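Local coordinates for protein iron-containing superoxide dismutase B2 (Trypanosoma brucei, PDB 3ESF) that probably converts superoxide radicals into hydrogen peroxide and oxygen at an iron(III) site, as a member of the iron/manganese superoxide dismutase family, at residues F3-L8 with H32-V37; D13-K18 with M83-G88; V129-T134 with E151-P156. The protein carries 1 engineered substitution. All blocks are in the same frame, centred on the assembly; numbering follows the deposited sequence.

Interaction 1. Residues F3-L8 with H32-V37; sequences FSIPPL and HHMGYV
Ile5 reaches toward the imidazole of His33 tip to tip, and its CD1 methyl sits squarely over the ring. CD1 lies 3.5 Å from the centroid of the His33 ring and only 4° off the ring normal, a CH-pi contact in which all five ring atoms are at nearly the same distance from the methyl. The second branch of Ile5 approaches the NE2 end of the ring, with CG2 3.5 Å from His33 NE2. That same CG2 meets CG2 of Val37, one helical turn further on, at 3.5 Å, and so bridges His33 and Val37, while CD1 lies over the ring and beside Met34. In Ile5, CG1 stands between the backbone N and the carbonyl carbon (chi1 54°), and CD1 continues anti to CA (chi2 175°), which carries it over the ring. From the flank comes Met34, whose bend at chi2 brings SD to 3.7 Å from Ile5 CD1. Further toward the N terminus, Val37 CG1 lies 3.5 Å from the carbonyl O of Phe3, while the phenyl ring of Phe3 leads away to helix 55-61.

The contact lays the N-terminal segment 3-8 across helix 22-45 of the alpha-hairpin domain. Ile5 also packs on Ile73 of helix 64-81. His33 belongs to the surroundings of the metal site, its ring meeting that of the iron ligand His76. Contact across the two segments is thus apolar, and the polar needs of the imidazole are met from helix 64-81, by NE1 of Trp80 at ND1 and, weakly, by the carbonyl of Ile73 at NE2; hydrocarbon packed on one face probably helps keep this second-shell ring fixed in orientation.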
loop_
_atom_site.group_PDB
_atom_site.type_symbol
_atom_site.label_atom_id
_atom_site.label_comp_id
_atom_site.label_asym_id
_atom_site.label_seq_id
_atom_site.Cartn_x
_atom_site.Cartn_y
_atom_site.Cartn_z
ATOM N N PHE A 3 8.706 24.294 2.681
ATOM C CA PHE A 3 9.140 23.038 3.250
ATOM C C PHE A 3 10.256 22.447 2.404
ATOM O O PHE A 3 10.288 22.603 1.192
ATOM C CB PHE A 3 7.964 22.066 3.381
ATOM C CG PHE A 3 6.899 22.536 4.334
ATOM C CD1 PHE A 3 7.024 22.299 5.697
ATOM C CD2 PHE A 3 5.783 23.230 3.870
ATOM C CE1 PHE A 3 6.051 22.757 6.597
ATOM C CE2 PHE A 3 4.796 23.693 4.752
ATOM C CZ PHE A 3 4.945 23.465 6.129
ATOM N N SER A 4 11.197 21.800 3.074
ATOM C CA SER A 4 12.255 21.041 2.400
ATOM C C SER A 4 12.559 19.785 3.203
ATOM O O SER A 4 12.043 19.604 4.317
ATOM C CB SER A 4 13.498 21.891 2.194
ATOM O OG SER A 4 14.074 22.241 3.433
ATOM N N ILE A 5 13.346 18.892 2.610
ATOM C CA ILE A 5 13.816 17.706 3.321
ATOM C C ILE A 5 15.336 17.674 3.256
ATOM O O ILE A 5 15.914 18.212 2.308
ATOM C CB ILE A 5 13.217 16.375 2.777
ATOM C CG1 ILE A 5 13.448 16.210 1.250
ATOM C CG2 ILE A 5 11.743 16.249 3.210
ATOM C CD1 ILE A 5 12.977 14.841 0.630
ATOM N N PRO A 6 15.974 17.060 4.269
ATOM C CA PRO A 6 17.433 16.901 4.238
ATOM C C PRO A 6 17.834 15.954 3.105
ATOM O O PRO A 6 17.035 15.065 2.718
ATOM C CB PRO A 6 17.771 16.259 5.605
ATOM C CG PRO A 6 16.527 16.298 6.431
ATOM C CD PRO A 6 15.348 16.475 5.476
ATOM N N PRO A 7 19.060 16.107 2.584
ATOM C CA PRO A 7 19.526 15.161 1.577
ATOM C C PRO A 7 19.612 13.770 2.205
ATOM O O PRO A 7 19.563 13.641 3.450
ATOM C CB PRO A 7 20.925 15.711 1.202
ATOM C CG PRO A 7 21.359 16.514 2.393
ATOM C CD PRO A 7 20.082 17.128 2.902
ATOM N N LEU A 8 19.696 12.735 1.374
ATOM C CA LEU A 8 19.973 11.386 1.860
ATOM C C LEU A 8 21.260 11.437 2.701
ATOM O O LEU A 8 22.199 12.124 2.329
ATOM C CB LEU A 8 20.135 10.424 0.680
ATOM C CG LEU A 8 18.873 10.103 -0.124
ATOM C CD1 LEU A 8 19.243 9.612 -1.502
ATOM C CD2 LEU A 8 18.009 9.063 0.593
ATOM N N HIS A 32 8.695 9.615 -4.494
ATOM C CA HIS A 32 7.772 9.531 -3.363
ATOM C C HIS A 32 8.013 10.562 -2.282
ATOM O O HIS A 32 7.103 11.337 -1.982
ATOM C CB HIS A 32 7.682 8.107 -2.773
ATOM C CG HIS A 32 7.234 7.095 -3.779
ATOM N ND1 HIS A 32 5.908 6.922 -4.107
ATOM C CD2 HIS A 32 7.938 6.280 -4.603
ATOM C CE1 HIS A 32 5.808 6.004 -5.052
ATOM N NE2 HIS A 32 7.024 5.607 -5.382
ATOM N N HIS A 33 9.221 10.577 -1.720
ATOM C CA HIS A 33 9.556 11.434 -0.575
ATOM C C HIS A 33 9.458 12.916 -0.984
ATOM O O HIS A 33 8.721 13.693 -0.350
ATOM C CB HIS A 33 10.940 11.053 0.028
ATOM C CG HIS A 33 11.237 11.688 1.364
ATOM N ND1 HIS A 33 12.455 11.560 1.997
ATOM C CD2 HIS A 33 10.486 12.486 2.166
ATOM C CE1 HIS A 33 12.440 12.243 3.131
ATOM N NE2 HIS A 33 11.250 12.811 3.256
ATOM N N MET A 34 10.154 13.295 -2.054
ATOM C CA MET A 34 10.056 14.670 -2.555
ATOM C C MET A 34 8.666 15.040 -3.071
ATOM O O MET A 34 8.283 16.185 -2.994
ATOM C CB MET A 34 11.105 14.984 -3.641
ATOM C CG MET A 34 12.412 15.631 -3.127
ATOM S SD MET A 34 12.339 17.202 -2.183
ATOM C CE MET A 34 11.032 18.064 -3.025
ATOM N N GLY A 35 7.932 14.061 -3.592
ATOM C CA GLY A 35 6.538 14.276 -3.994
ATOM C C GLY A 35 5.648 14.817 -2.889
ATOM O O GLY A 35 4.791 15.687 -3.144
ATOM N N TYR A 36 5.822 14.317 -1.669
ATOM C CA TYR A 36 5.071 14.822 -0.513
ATOM C C TYR A 36 5.395 16.284 -0.229
ATOM O O TYR A 36 4.502 17.074 0.065
ATOM C CB TYR A 36 5.325 13.971 0.749
ATOM C CG TYR A 36 4.910 12.507 0.625
ATOM C CD1 TYR A 36 3.583 12.159 0.362
ATOM C CD2 TYR A 36 5.844 11.475 0.786
ATOM C CE1 TYR A 36 3.190 10.813 0.234
ATOM C CE2 TYR A 36 5.459 10.120 0.671
ATOM C CZ TYR A 36 4.120 9.807 0.397
ATOM O OH TYR A 36 3.724 8.491 0.283
ATOM N N VAL A 37 6.684 16.628 -0.296
ATOM C CA VAL A 37 7.157 18.012 -0.106
ATOM C C VAL A 37 6.505 18.953 -1.123
ATOM O O VAL A 37 6.012 20.045 -0.775
ATOM C CB VAL A 37 8.692 18.119 -0.245
ATOM C CG1 VAL A 37 9.171 19.574 -0.047
ATOM C CG2 VAL A 37 9.387 17.175 0.735
#

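Interaction 2. Residues D13-K18 with M83-G88; sequences DGLAAK and MSPNGG
Leu15 and Pro85 bring together two type I beta turns, Asp13 to Ala16 and Ser84 to Gly87, the first ahead of helix 22-45 and the second in the connection that follows helix 64-81. The leucine forks, CD2 onto the backbone of the second turn and CD1 toward Met83. Its CG is anti to the carbonyl carbon (chi1 -58°), and chi2 (-168°) sets CD1 nearly anti to CA. CD2 rests 3.6 Å from Pro85 N. The Met83 side chain crosses that of Leu15 at about a right angle, and the bend at chi3 (-64°) places its CE methyl, 3.7 Å from Leu15 CD1. Met83 also packs against Phe182 and Val185 of helix 175-185. Beside the leucine, the carbonyl O of Gly14 touches Pro85 CB at 3.3 Å. Within the Ser84 to Gly87 turn, Ser84 OG accepts from Asn86 N at 2.9 Å, an ST turn.

Lys18 stretches its aliphatic part over the same turn, CD lying 3.3 Å from Pro85 O, and is extended as far as CE before it bends at chi4 (-79°). Its ammonium is hydrogen-bonded to the carbonyl of Asn184, and a weak bond of 3.3 Å joins Lys18 NZ to Gly87 O.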
loop_
_atom_site.group_PDB
_atom_site.type_symbol
_atom_site.label_atom_id
_atom_site.label_comp_id
_atom_site.label_asym_id
_atom_site.label_seq_id
_atom_site.Cartn_x
_atom_site.Cartn_y
_atom_site.Cartn_z
ATOM N N ASP A 13 23.471 6.136 -4.013
ATOM C CA ASP A 13 24.043 4.783 -4.141
ATOM C C ASP A 13 24.582 4.238 -2.828
ATOM O O ASP A 13 25.240 3.211 -2.821
ATOM C CB ASP A 13 25.152 4.769 -5.196
ATOM C CG ASP A 13 26.377 5.586 -4.781
ATOM O OD1 ASP A 13 26.361 6.257 -3.716
ATOM O OD2 ASP A 13 27.362 5.573 -5.541
ATOM N N GLY A 14 24.296 4.918 -1.723
ATOM C CA GLY A 14 24.910 4.615 -0.427
ATOM C C GLY A 14 24.653 3.231 0.139
ATOM O O GLY A 14 25.499 2.674 0.856
ATOM N N LEU A 15 23.494 2.659 -0.202
ATOM C CA LEU A 15 23.111 1.346 0.323
ATOM C C LEU A 15 23.200 0.228 -0.736
ATOM O O LEU A 15 22.819 -0.926 -0.455
ATOM C CB LEU A 15 21.697 1.393 0.952
ATOM C CG LEU A 15 21.420 2.390 2.099
ATOM C CD1 LEU A 15 20.124 2.121 2.797
ATOM C CD2 LEU A 15 22.520 2.367 3.119
ATOM N N ALA A 16 23.690 0.568 -1.935
ATOM C CA ALA A 16 23.797 -0.392 -3.039
ATOM C C ALA A 16 24.634 -1.643 -2.672
ATOM O O ALA A 16 24.229 -2.770 -2.968
ATOM C CB ALA A 16 24.318 0.265 -4.286
ATOM N N ALA A 17 25.763 -1.434 -2.002
ATOM C CA ALA A 17 26.636 -2.519 -1.515
ATOM C C ALA A 17 25.967 -3.454 -0.496
ATOM O O ALA A 17 26.438 -4.551 -0.273
ATOM C CB ALA A 17 27.855 -1.919 -0.901
ATOM N N LYS A 18 24.900 -2.986 0.153
ATOM C CA LYS A 18 24.180 -3.773 1.170
ATOM C C LYS A 18 22.733 -4.150 0.826
ATOM O O LYS A 18 21.981 -4.642 1.671
ATOM C CB LYS A 18 24.240 -3.103 2.547
ATOM C CG LYS A 18 25.279 -3.760 3.482
ATOM C CD LYS A 18 25.857 -2.780 4.476
ATOM C CE LYS A 18 26.842 -3.459 5.437
ATOM N NZ LYS A 18 26.041 -4.166 6.488
ATOM N N MET A 83 18.903 3.829 8.593
ATOM C CA MET A 83 19.759 2.958 7.783
ATOM C C MET A 83 21.106 3.598 7.532
ATOM O O MET A 83 21.241 4.834 7.590
ATOM C CB MET A 83 19.066 2.602 6.465
ATOM C CG MET A 83 17.642 2.034 6.639
ATOM S SD MET A 83 16.941 1.510 5.070
ATOM C CE MET A 83 16.848 3.078 4.148
ATOM N N SER A 84 22.117 2.759 7.286
ATOM C CA SER A 84 23.475 3.227 7.060
ATOM C C SER A 84 24.255 2.189 6.268
ATOM O O SER A 84 24.004 0.985 6.407
ATOM C CB SER A 84 24.166 3.516 8.397
ATOM O OG SER A 84 25.554 3.673 8.230
ATOM N N PRO A 85 25.204 2.644 5.428
ATOM C CA PRO A 85 26.085 1.672 4.772
ATOM C C PRO A 85 26.961 0.929 5.791
ATOM O O PRO A 85 27.487 -0.149 5.481
ATOM C CB PRO A 85 26.933 2.530 3.827
ATOM C CG PRO A 85 26.830 3.927 4.364
ATOM C CD PRO A 85 25.500 4.032 5.029
ATOM N N ASN A 86 27.093 1.499 6.989
ATOM C CA ASN A 86 27.823 0.872 8.074
ATOM C C ASN A 86 26.940 0.320 9.199
ATOM O O ASN A 86 27.404 0.096 10.331
ATOM C CB ASN A 86 28.882 1.841 8.577
ATOM C CG ASN A 86 29.915 2.168 7.487
ATOM O OD1 ASN A 86 30.728 1.322 7.125
ATOM N ND2 ASN A 86 29.848 3.366 6.942
ATOM N N GLY A 87 25.689 0.053 8.846
ATOM C CA GLY A 87 24.673 -0.459 9.752
ATOM C C GLY A 87 24.725 -1.961 9.841
ATOM O O GLY A 87 25.684 -2.588 9.360
ATOM N N GLY A 88 23.719 -2.534 10.498
ATOM C CA GLY A 88 23.616 -3.968 10.677
ATOM C C GLY A 88 24.132 -4.462 12.021
ATOM O O GLY A 88 24.507 -3.678 12.890
#

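Interaction 3. Residues V129-T134 with E151-P156; sequences VQDTTT and EADLKP
Gln130 and Lys155 exchange both backbone bonds of an antiparallel hydrogen-bonded pair, Gln130 N to Lys155 O at 2.8 Å and Lys155 N to Gln130 O at 2.9 Å. A third bond, Thr132 N to Asp153 O at 2.8 Å, carries the ladder past the end of the strand, its donor tilted 29° from the carbonyl plane. CA-H...O contacts fill in between, among them Asp131 CA to Asp153 O.

Apolar contact lies on the face bearing Val129, Asp131, Leu154 and Pro156. Val129 CG2 meets Leu154 CD2 at 4.0 Å, the two side chains crossing obliquely, while Val129 CG1 approaches Pro156 CA. Here strand 124-131, central in the three-stranded antiparallel sheet of the C-terminal domain, runs beside the outer strand 154-161; Pro156 also packs on Phe74 and Phe78 of helix 64-81.

On the other face Gln130 and Lys155 lie side by side, pointing the same way. The glutamine is extended beyond CG, and its OE1 lies against Lys155 CE; NZ passes on to the carbonyls of Gln194 and Phe195, and Gln130 NE2 bonds to Lys135 O. Just past the strand end, Thr132 CG2 rests 3.7 Å from Lys155 CB.

The charged side chains come together where the strands end. Asp131 OD2 and Asp153 OD2 approach to 3.8 Å, their carboxylate planes 63° apart. At Asp131 OD1, Thr133 N comes nearly along the C-O axis and closes an Asx turn, and Thr134 N, at 3.0 Å from the same OD1, adds the second bond of an Asx motif from above the carboxylate plane.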
loop_
_atom_site.group_PDB
_atom_site.type_symbol
_atom_site.label_atom_id
_atom_site.label_comp_id
_atom_site.label_asym_id
_atom_site.label_seq_id
_atom_site.Cartn_x
_atom_site.Cartn_y
_atom_site.Cartn_z
ATOM N N VAL A 129 9.846 2.007 19.179
ATOM C CA VAL A 129 9.559 3.239 19.905
ATOM C C VAL A 129 9.821 3.052 21.384
ATOM O O VAL A 129 9.862 1.927 21.890
ATOM C CB VAL A 129 8.072 3.775 19.720
ATOM C CG1 VAL A 129 7.711 3.996 18.264
ATOM C CG2 VAL A 129 7.058 2.869 20.450
ATOM N N GLN A 130 10.006 4.166 22.079
ATOM C CA GLN A 130 10.087 4.141 23.528
ATOM C C GLN A 130 8.870 4.848 24.104
ATOM O O GLN A 130 8.518 5.951 23.673
ATOM C CB GLN A 130 11.361 4.827 24.004
ATOM C CG GLN A 130 11.585 4.694 25.537
ATOM C CD GLN A 130 12.740 5.529 26.043
ATOM O OE1 GLN A 130 13.118 6.523 25.421
ATOM N NE2 GLN A 130 13.295 5.141 27.186
ATOM N N ASP A 131 8.225 4.198 25.069
ATOM C CA ASP A 131 7.301 4.871 25.982
ATOM C C ASP A 131 8.068 5.828 26.946
ATOM O O ASP A 131 8.889 5.408 27.765
ATOM C CB ASP A 131 6.501 3.827 26.780
ATOM C CG ASP A 131 5.386 4.450 27.610
ATOM O OD1 ASP A 131 5.653 5.397 28.371
ATOM O OD2 ASP A 131 4.233 3.988 27.507
ATOM N N THR A 132 7.796 7.120 26.842
ATOM C CA THR A 132 8.554 8.119 27.565
ATOM C C THR A 132 8.161 8.219 29.055
ATOM O O THR A 132 8.872 8.829 29.835
ATOM C CB THR A 132 8.517 9.503 26.840
ATOM O OG1 THR A 132 7.200 10.056 26.878
ATOM C CG2 THR A 132 8.934 9.334 25.383
ATOM N N THR A 133 7.044 7.590 29.429
ATOM C CA THR A 133 6.606 7.515 30.828
ATOM C C THR A 133 7.249 6.312 31.538
ATOM O O THR A 133 7.927 6.476 32.556
ATOM C CB THR A 133 5.055 7.434 30.933
ATOM O OG1 THR A 133 4.466 8.465 30.129
ATOM C CG2 THR A 133 4.586 7.598 32.377
ATOM N N THR A 134 7.038 5.115 30.989
ATOM C CA THR A 134 7.564 3.877 31.579
ATOM C C THR A 134 9.021 3.608 31.205
ATOM O O THR A 134 9.709 2.859 31.888
ATOM C CB THR A 134 6.732 2.660 31.153
ATOM O OG1 THR A 134 7.043 2.312 29.799
ATOM C CG2 THR A 134 5.231 2.966 31.281
ATOM N N GLU A 151 0.749 9.990 19.205
ATOM C CA GLU A 151 0.544 9.352 20.515
ATOM C C GLU A 151 1.388 10.156 21.506
ATOM O O GLU A 151 2.578 10.381 21.256
ATOM C CB GLU A 151 0.996 7.891 20.492
ATOM C CG GLU A 151 0.620 7.068 19.231
ATOM C CD GLU A 151 -0.814 6.534 19.240
ATOM O OE1 GLU A 151 -1.477 6.598 20.312
ATOM O OE2 GLU A 151 -1.274 6.055 18.162
ATOM N N ALA A 152 0.806 10.567 22.625
ATOM C CA ALA A 152 1.496 11.482 23.572
ATOM C C ALA A 152 2.903 11.062 24.044
ATOM O O ALA A 152 3.821 11.903 24.206
ATOM C CB ALA A 152 0.587 11.774 24.796
ATOM N N ASP A 153 3.071 9.763 24.279
ATOM C CA ASP A 153 4.165 9.264 25.096
ATOM C C ASP A 153 5.082 8.337 24.325
ATOM O O ASP A 153 5.773 7.516 24.937
ATOM C CB ASP A 153 3.582 8.494 26.285
ATOM C CG ASP A 153 2.397 7.608 25.880
ATOM O OD1 ASP A 153 2.008 7.627 24.669
ATOM O OD2 ASP A 153 1.843 6.909 26.776
ATOM N N LEU A 154 5.061 8.440 22.995
ATOM C CA LEU A 154 5.900 7.607 22.127
ATOM C C LEU A 154 6.994 8.394 21.420
ATOM O O LEU A 154 6.738 9.411 20.762
ATOM C CB LEU A 154 5.073 6.837 21.086
ATOM C CG LEU A 154 4.001 5.835 21.530
ATOM C CD1 LEU A 154 3.582 4.965 20.349
ATOM C CD2 LEU A 154 4.450 4.953 22.716
ATOM N N LYS A 155 8.220 7.904 21.567
ATOM C CA LYS A 155 9.404 8.511 20.974
ATOM C C LYS A 155 9.959 7.497 19.986
ATOM O O LYS A 155 10.298 6.395 20.371
ATOM C CB LYS A 155 10.423 8.852 22.077
ATOM C CG LYS A 155 11.780 9.331 21.559
ATOM C CD LYS A 155 12.677 9.834 22.712
ATOM C CE LYS A 155 13.400 8.718 23.421
ATOM N NZ LYS A 155 14.526 9.274 24.245
ATOM N N PRO A 156 9.972 7.846 18.688
ATOM C CA PRO A 156 10.484 6.895 17.723
ATOM C C PRO A 156 12.004 6.733 17.855
ATOM O O PRO A 156 12.712 7.688 18.173
ATOM C CB PRO A 156 10.088 7.506 16.373
ATOM C CG PRO A 156 9.974 8.946 16.629
ATOM C CD PRO A 156 9.514 9.094 18.050
#

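How the interactions relate
From the N terminus, interaction 1 comes first: segment 3-8 folds back on helix 22-45 and closes a loop of 23 residues. Segment 13-18 lies inside that loop, yet its partner 83-88 comes long after helix 22-45, so interactions 1 and 2 cross along the chain; interaction 2 encloses 64 mostly helical residues. Their nearest atoms are about 6 Å apart without touching. Interaction 3 follows in series, closing a 16-residue connection that includes strand 137-143. Its centre is about 26 Å from that of interaction 1 and 28 Å from that of interaction 2. The first contact binds the N-terminal segment to the alpha-hairpin domain, the second joins the loop before helix 22-45 to the one after helix 64-81, and the third pairs strands of the C-terminal domain.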